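Local coordinates for protein putative sulfatase yidJ (PDB 2QZU) that is a sulfatase-family hydrolase that probably cleaves sulfate esters with the help of a bound metal ion, at residues 37-42 / 277-282; 49-54 / 281-286. One frame throughout, in Å; residues are numbered along the deposited sequence.

In the fold
Both contacts pack the long loop between strand 29-35 and helix 54-61 against helix 267-299. Interaction 1 takes the start of that loop and interaction 2 its end; on the helix the second lies about one turn further along. Their centres are 7 Å apart, and Ala-281 and Cys-282 belong to both. Glu-49 ties them together: its OE1 makes a 2.8 Å salt bridge to Arg-39 NH1, and its OE2 lies 2.7 Å from Tyr-280 OH, probably a hydrogen bond. In sulfatases the C-terminal end of the first strand leads into the metal site, so interaction 1 is probably the nearer to the catalytic centre, as is expected also of Ser-76, unmodified in this model but predicted to become 3-oxoalanine.

Interaction 1 (37-42 / 277-282); sequences QYRGDA and RNYYAC
Tyr-279 reaches from helix 267-299 and plugs its hydroxyl into the backbone of Gln-37 and Arg-39, in the loop that follows strand 29-35 of this alkaline-phosphatase-like α/β fold. Its CG is anti to the backbone N (chi1 -176°), which sends the ring out toward the loop. There OH donates to Gln-37 O at 2.7 Å, in the carbonyl plane and on a lone pair, with the oxygen lying at the ring edge. The same OH accepts the amide of Arg-39, N to OH 2.9 Å, so one buried phenol fixes two successive peptide units. The Arg-39 side chain then passes obliquely across the tyrosine: CG sits 3.5 Å from Tyr-279 OH, the chain bends at chi3, and NE comes within 3.8 Å of Tyr-279 CE2. Guanidinium and ring planes are 28° apart. A salt bridge from NH1 to Glu-49 anchors the guanidinium, and Tyr-280 OH is also hydrogen-bonded, to Glu-49 OE2. Gln-37 turns its amide elsewhere, with OE1 bonded to Lys-326. On the helix's next residue, Tyr-280 CE1 approaches Arg-39 NH2 to 4.0 Å, the two planes 61° apart.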
loop_
_atom_site.group_PDB
_atom_site.type_symbol
_atom_site.label_atom_id
_atom_site.label_comp_id
_atom_site.label_asym_id
_atom_site.label_seq_id
_atom_site.Cartn_x
_atom_site.Cartn_y
_atom_site.Cartn_z
ATOM N N GLN A 37 13.242 11.767 -4.138
ATOM C CA GLN A 37 13.477 10.518 -4.857
ATOM C C GLN A 37 13.365 10.623 -6.378
ATOM O O GLN A 37 12.886 9.695 -7.038
ATOM C CB GLN A 37 12.502 9.470 -4.320
ATOM C CG GLN A 37 12.876 8.028 -4.587
ATOM C CD GLN A 37 12.347 7.116 -3.499
ATOM O OE1 GLN A 37 12.736 7.237 -2.335
ATOM N NE2 GLN A 37 11.457 6.204 -3.865
ATOM N N TYR A 38 13.842 11.736 -6.927
ATOM C CA TYR A 38 13.802 11.991 -8.367
ATOM C C TYR A 38 15.163 11.668 -9.013
ATOM O O TYR A 38 16.172 12.299 -8.698
ATOM C CB TYR A 38 13.440 13.469 -8.600
ATOM C CG TYR A 38 13.053 13.839 -10.022
ATOM C CD1 TYR A 38 13.919 13.603 -11.091
ATOM C CD2 TYR A 38 11.825 14.445 -10.289
ATOM C CE1 TYR A 38 13.568 13.963 -12.397
ATOM C CE2 TYR A 38 11.467 14.811 -11.591
ATOM C CZ TYR A 38 12.344 14.565 -12.636
ATOM O OH TYR A 38 12.002 14.919 -13.924
ATOM N N ARG A 39 15.186 10.685 -9.913
ATOM C CA ARG A 39 16.425 10.292 -10.596
ATOM C C ARG A 39 16.892 11.322 -11.616
ATOM O O ARG A 39 16.093 11.863 -12.380
ATOM C CB ARG A 39 16.255 8.946 -11.306
ATOM C CG ARG A 39 16.205 7.756 -10.371
ATOM C CD ARG A 39 16.334 6.432 -11.122
ATOM N NE ARG A 39 15.196 6.140 -11.993
ATOM C CZ ARG A 39 15.126 6.461 -13.283
ATOM N NH1 ARG A 39 16.129 7.095 -13.875
ATOM N NH2 ARG A 39 14.054 6.127 -13.989
ATOM N N GLY A 40 18.199 11.563 -11.641
ATOM C CA GLY A 40 18.763 12.533 -12.562
ATOM C C GLY A 40 18.487 12.298 -14.040
ATOM O O GLY A 40 18.253 13.253 -14.781
ATOM N N ASP A 41 18.511 11.047 -14.487
ATOM C CA ASP A 41 18.267 10.775 -15.902
ATOM C C ASP A 41 16.797 10.768 -16.298
ATOM O O ASP A 41 16.475 10.619 -17.474
ATOM C CB ASP A 41 18.912 9.448 -16.326
ATOM C CG ASP A 41 20.431 9.512 -16.327
ATOM O OD1 ASP A 41 20.976 10.624 -16.488
ATOM O OD2 ASP A 41 21.075 8.452 -16.181
ATOM N N ALA A 42 15.907 10.941 -15.326
ATOM C CA ALA A 42 14.477 10.945 -15.614
ATOM C C ALA A 42 13.986 12.336 -16.004
ATOM O O ALA A 42 12.992 12.828 -15.475
ATOM C CB ALA A 42 13.693 10.427 -14.410
ATOM N N ARG A 277 6.026 2.751 -14.686
ATOM C CA ARG A 277 4.966 3.574 -15.270
ATOM C C ARG A 277 4.457 4.632 -14.302
ATOM O O ARG A 277 4.317 5.804 -14.667
ATOM C CB ARG A 277 3.777 2.713 -15.716
ATOM C CG ARG A 277 3.980 2.000 -17.037
ATOM C CD ARG A 277 2.680 1.374 -17.540
ATOM N NE ARG A 277 2.888 0.656 -18.794
ATOM C CZ ARG A 277 1.929 0.033 -19.471
ATOM N NH1 ARG A 277 0.683 0.036 -19.018
ATOM N NH2 ARG A 277 2.221 -0.597 -20.601
ATOM N N ASN A 278 4.167 4.220 -13.072
ATOM C CA ASN A 278 3.661 5.158 -12.079
ATOM C C ASN A 278 4.745 6.125 -11.623
ATOM O O ASN A 278 4.445 7.249 -11.230
ATOM C CB ASN A 278 3.049 4.405 -10.897
ATOM C CG ASN A 278 1.645 3.899 -11.201
ATOM O OD1 ASN A 278 1.146 2.977 -10.555
ATOM N ND2 ASN A 278 0.999 4.515 -12.184
ATOM N N TYR A 279 6.002 5.692 -11.686
ATOM C CA TYR A 279 7.108 6.572 -11.310
ATOM C C TYR A 279 7.132 7.723 -12.320
ATOM O O TYR A 279 7.223 8.898 -11.945
ATOM C CB TYR A 279 8.442 5.819 -11.352
ATOM C CG TYR A 279 9.630 6.637 -10.882
ATOM C CD1 TYR A 279 9.727 7.075 -9.558
ATOM C CD2 TYR A 279 10.662 6.965 -11.759
ATOM C CE1 TYR A 279 10.831 7.819 -9.119
ATOM C CE2 TYR A 279 11.767 7.707 -11.335
ATOM C CZ TYR A 279 11.845 8.128 -10.015
ATOM O OH TYR A 279 12.943 8.849 -9.598
ATOM N N TYR A 280 7.028 7.389 -13.605
ATOM C CA TYR A 280 7.021 8.427 -14.633
ATOM C C TYR A 280 5.778 9.308 -14.504
ATOM O O TYR A 280 5.850 10.515 -14.729
ATOM C CB TYR A 280 7.080 7.817 -16.043
ATOM C CG TYR A 280 8.422 7.229 -16.447
ATOM C CD1 TYR A 280 9.600 7.570 -15.779
ATOM C CD2 TYR A 280 8.513 6.357 -17.537
ATOM C CE1 TYR A 280 10.836 7.056 -16.191
ATOM C CE2 TYR A 280 9.735 5.843 -17.954
ATOM C CZ TYR A 280 10.890 6.197 -17.279
ATOM O OH TYR A 280 12.093 5.691 -17.700
ATOM N N ALA A 281 4.643 8.709 -14.138
ATOM C CA ALA A 281 3.401 9.466 -13.976
ATOM C C ALA A 281 3.595 10.533 -12.901
ATOM O O ALA A 281 3.195 11.685 -13.079
ATOM C CB ALA A 281 2.240 8.529 -13.588
ATOM N N CYS A 282 4.223 10.142 -11.794
ATOM C CA CYS A 282 4.487 11.068 -10.698
ATOM C C CYS A 282 5.369 12.207 -11.169
ATOM O O CYS A 282 5.110 13.367 -10.859
ATOM C CB CYS A 282 5.177 10.350 -9.535
ATOM S SG CYS A 282 4.089 9.313 -8.515
#

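Interaction 2 (49-54 / 281-286); sequences EPVKTP and ACITGV
Ile-283 and Thr-284, neighbours on helix 267-299, divide the contact with 49-54 between them: the isoleucine packs against methyl groups, the threonine grips the backbone. The loop runs past the helix just before helix 54-61 begins, and the backbones are nearest at Thr-53, its CA 5.6 Å from that of Thr-284. The apolar side centres on one methyl, Ile-283 CG2. Val-51 offers CG2 to it at 3.8 Å, the two side chains crossing at about a right angle, while Thr-53 CG2 meets the same methyl at 3.6 Å with its side chain slanted across the isoleucine. Thr-53 has OG1 between its backbone N and carbonyl carbon (chi1 59°), leaving CG2 anti to the carbonyl carbon to make this touch. Its hydroxyl is engaged with Gly-44 N and Asp-57 OD1; although the residue holds the N-cap position of helix 54-61, the side chain makes no capping bond. Tyr-38 and Ala-42 also pack on Ile-283.

Thr-284 carries the polar half. Its OG1, anti to the carbonyl carbon (chi1 -66°), donates to Lys-52 O at 2.7 Å, in the carbonyl plane and on a lone pair. Thr-284 CA supports the same oxygen through a CA-H...O contact of 3.6 Å. Lys-52 brings only the base of its side chain near, the rest leading off to the exposed surface. The hydroxyl of Tyr-246 bonds both Thr-284 OG1 and Lys-52 N, so the peptide groups of Lys-52 are held through two hydroxyls, those of Thr-284 and Tyr-246, while the methyl cluster beside them packs without directional bonds.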
loop_
_atom_site.group_PDB
_atom_site.type_symbol
_atom_site.label_atom_id
_atom_site.label_comp_id
_atom_site.label_asym_id
_atom_site.label_seq_id
_atom_site.Cartn_x
_atom_site.Cartn_y
_atom_site.Cartn_z
ATOM N N GLU A 49 15.509 8.530 -21.305
ATOM C CA GLU A 49 14.273 7.836 -20.957
ATOM C C GLU A 49 13.068 8.564 -21.540
ATOM O O GLU A 49 13.077 9.790 -21.671
ATOM C CB GLU A 49 14.143 7.732 -19.432
ATOM C CG GLU A 49 15.362 7.092 -18.780
ATOM C CD GLU A 49 15.249 6.967 -17.271
ATOM O OE1 GLU A 49 16.287 6.700 -16.630
ATOM O OE2 GLU A 49 14.135 7.120 -16.725
ATOM N N PRO A 50 12.010 7.817 -21.896
ATOM C CA PRO A 50 10.804 8.413 -22.475
ATOM C C PRO A 50 9.838 9.035 -21.469
ATOM O O PRO A 50 8.621 8.860 -21.573
ATOM C CB PRO A 50 10.182 7.245 -23.226
ATOM C CG PRO A 50 10.454 6.110 -22.300
ATOM C CD PRO A 50 11.899 6.345 -21.866
ATOM N N VAL A 51 10.375 9.753 -20.491
ATOM C CA VAL A 51 9.526 10.403 -19.507
ATOM C C VAL A 51 9.249 11.820 -20.004
ATOM O O VAL A 51 10.132 12.479 -20.556
ATOM C CB VAL A 51 10.200 10.430 -18.110
ATOM C CG1 VAL A 51 11.508 11.203 -18.163
ATOM C CG2 VAL A 51 9.247 11.037 -17.092
ATOM N N LYS A 52 8.013 12.278 -19.821
ATOM C CA LYS A 52 7.614 13.603 -20.274
ATOM C C LYS A 52 7.714 14.657 -19.182
ATOM O O LYS A 52 7.022 14.576 -18.167
ATOM C CB LYS A 52 6.185 13.555 -20.818
ATOM C CG LYS A 52 6.021 12.611 -22.002
ATOM C CD LYS A 52 4.588 12.577 -22.494
ATOM C CE LYS A 52 4.445 11.646 -23.688
ATOM N NZ LYS A 52 5.294 12.083 -24.831
ATOM N N THR A 53 8.584 15.640 -19.405
ATOM C CA THR A 53 8.801 16.741 -18.469
ATOM C C THR A 53 8.923 18.032 -19.278
ATOM O O THR A 53 9.968 18.680 -19.287
ATOM C CB THR A 53 10.102 16.541 -17.650
ATOM O OG1 THR A 53 11.228 16.458 -18.535
ATOM C CG2 THR A 53 10.022 15.267 -16.826
ATOM N N PRO A 54 7.844 18.426 -19.966
ATOM C CA PRO A 54 7.904 19.651 -20.768
ATOM C C PRO A 54 8.264 20.938 -20.021
ATOM O O PRO A 54 8.950 21.802 -20.569
ATOM C CB PRO A 54 6.518 19.708 -21.413
ATOM C CG PRO A 54 5.637 19.037 -20.390
ATOM C CD PRO A 54 6.487 17.849 -19.980
ATOM N N ALA A 281 4.643 8.709 -14.138
ATOM C CA ALA A 281 3.401 9.466 -13.976
ATOM C C ALA A 281 3.595 10.533 -12.901
ATOM O O ALA A 281 3.195 11.685 -13.079
ATOM C CB ALA A 281 2.240 8.529 -13.588
ATOM N N CYS A 282 4.223 10.142 -11.794
ATOM C CA CYS A 282 4.487 11.068 -10.698
ATOM C C CYS A 282 5.369 12.207 -11.169
ATOM O O CYS A 282 5.110 13.367 -10.859
ATOM C CB CYS A 282 5.177 10.350 -9.535
ATOM S SG CYS A 282 4.089 9.313 -8.515
ATOM N N ILE A 283 6.417 11.867 -11.913
ATOM C CA ILE A 283 7.337 12.869 -12.422
ATOM C C ILE A 283 6.636 13.858 -13.343
ATOM O O ILE A 283 6.830 15.065 -13.224
ATOM C CB ILE A 283 8.517 12.205 -13.150
ATOM C CG1 ILE A 283 9.445 11.567 -12.113
ATOM C CG2 ILE A 283 9.255 13.228 -14.002
ATOM C CD1 ILE A 283 10.652 10.844 -12.695
ATOM N N THR A 284 5.813 13.351 -14.254
ATOM C CA THR A 284 5.099 14.234 -15.161
ATOM C C THR A 284 4.147 15.137 -14.379
ATOM O O THR A 284 3.988 16.312 -14.708
ATOM C CB THR A 284 4.339 13.418 -16.223
ATOM O OG1 THR A 284 5.291 12.752 -17.061
ATOM C CG2 THR A 284 3.473 14.327 -17.088
ATOM N N GLY A 285 3.541 14.595 -13.325
ATOM C CA GLY A 285 2.643 15.385 -12.500
ATOM C C GLY A 285 3.427 16.456 -11.760
ATOM O O GLY A 285 2.998 17.605 -11.655
ATOM N N VAL A 286 4.586 16.077 -11.233
ATOM C CA VAL A 286 5.430 17.032 -10.525
ATOM C C VAL A 286 5.825 18.129 -11.514
ATOM O O VAL A 286 5.770 19.316 -11.195
ATOM C CB VAL A 286 6.697 16.340 -9.957
ATOM C CG1 VAL A 286 7.770 17.370 -9.631
ATOM C CG2 VAL A 286 6.334 15.567 -8.689
#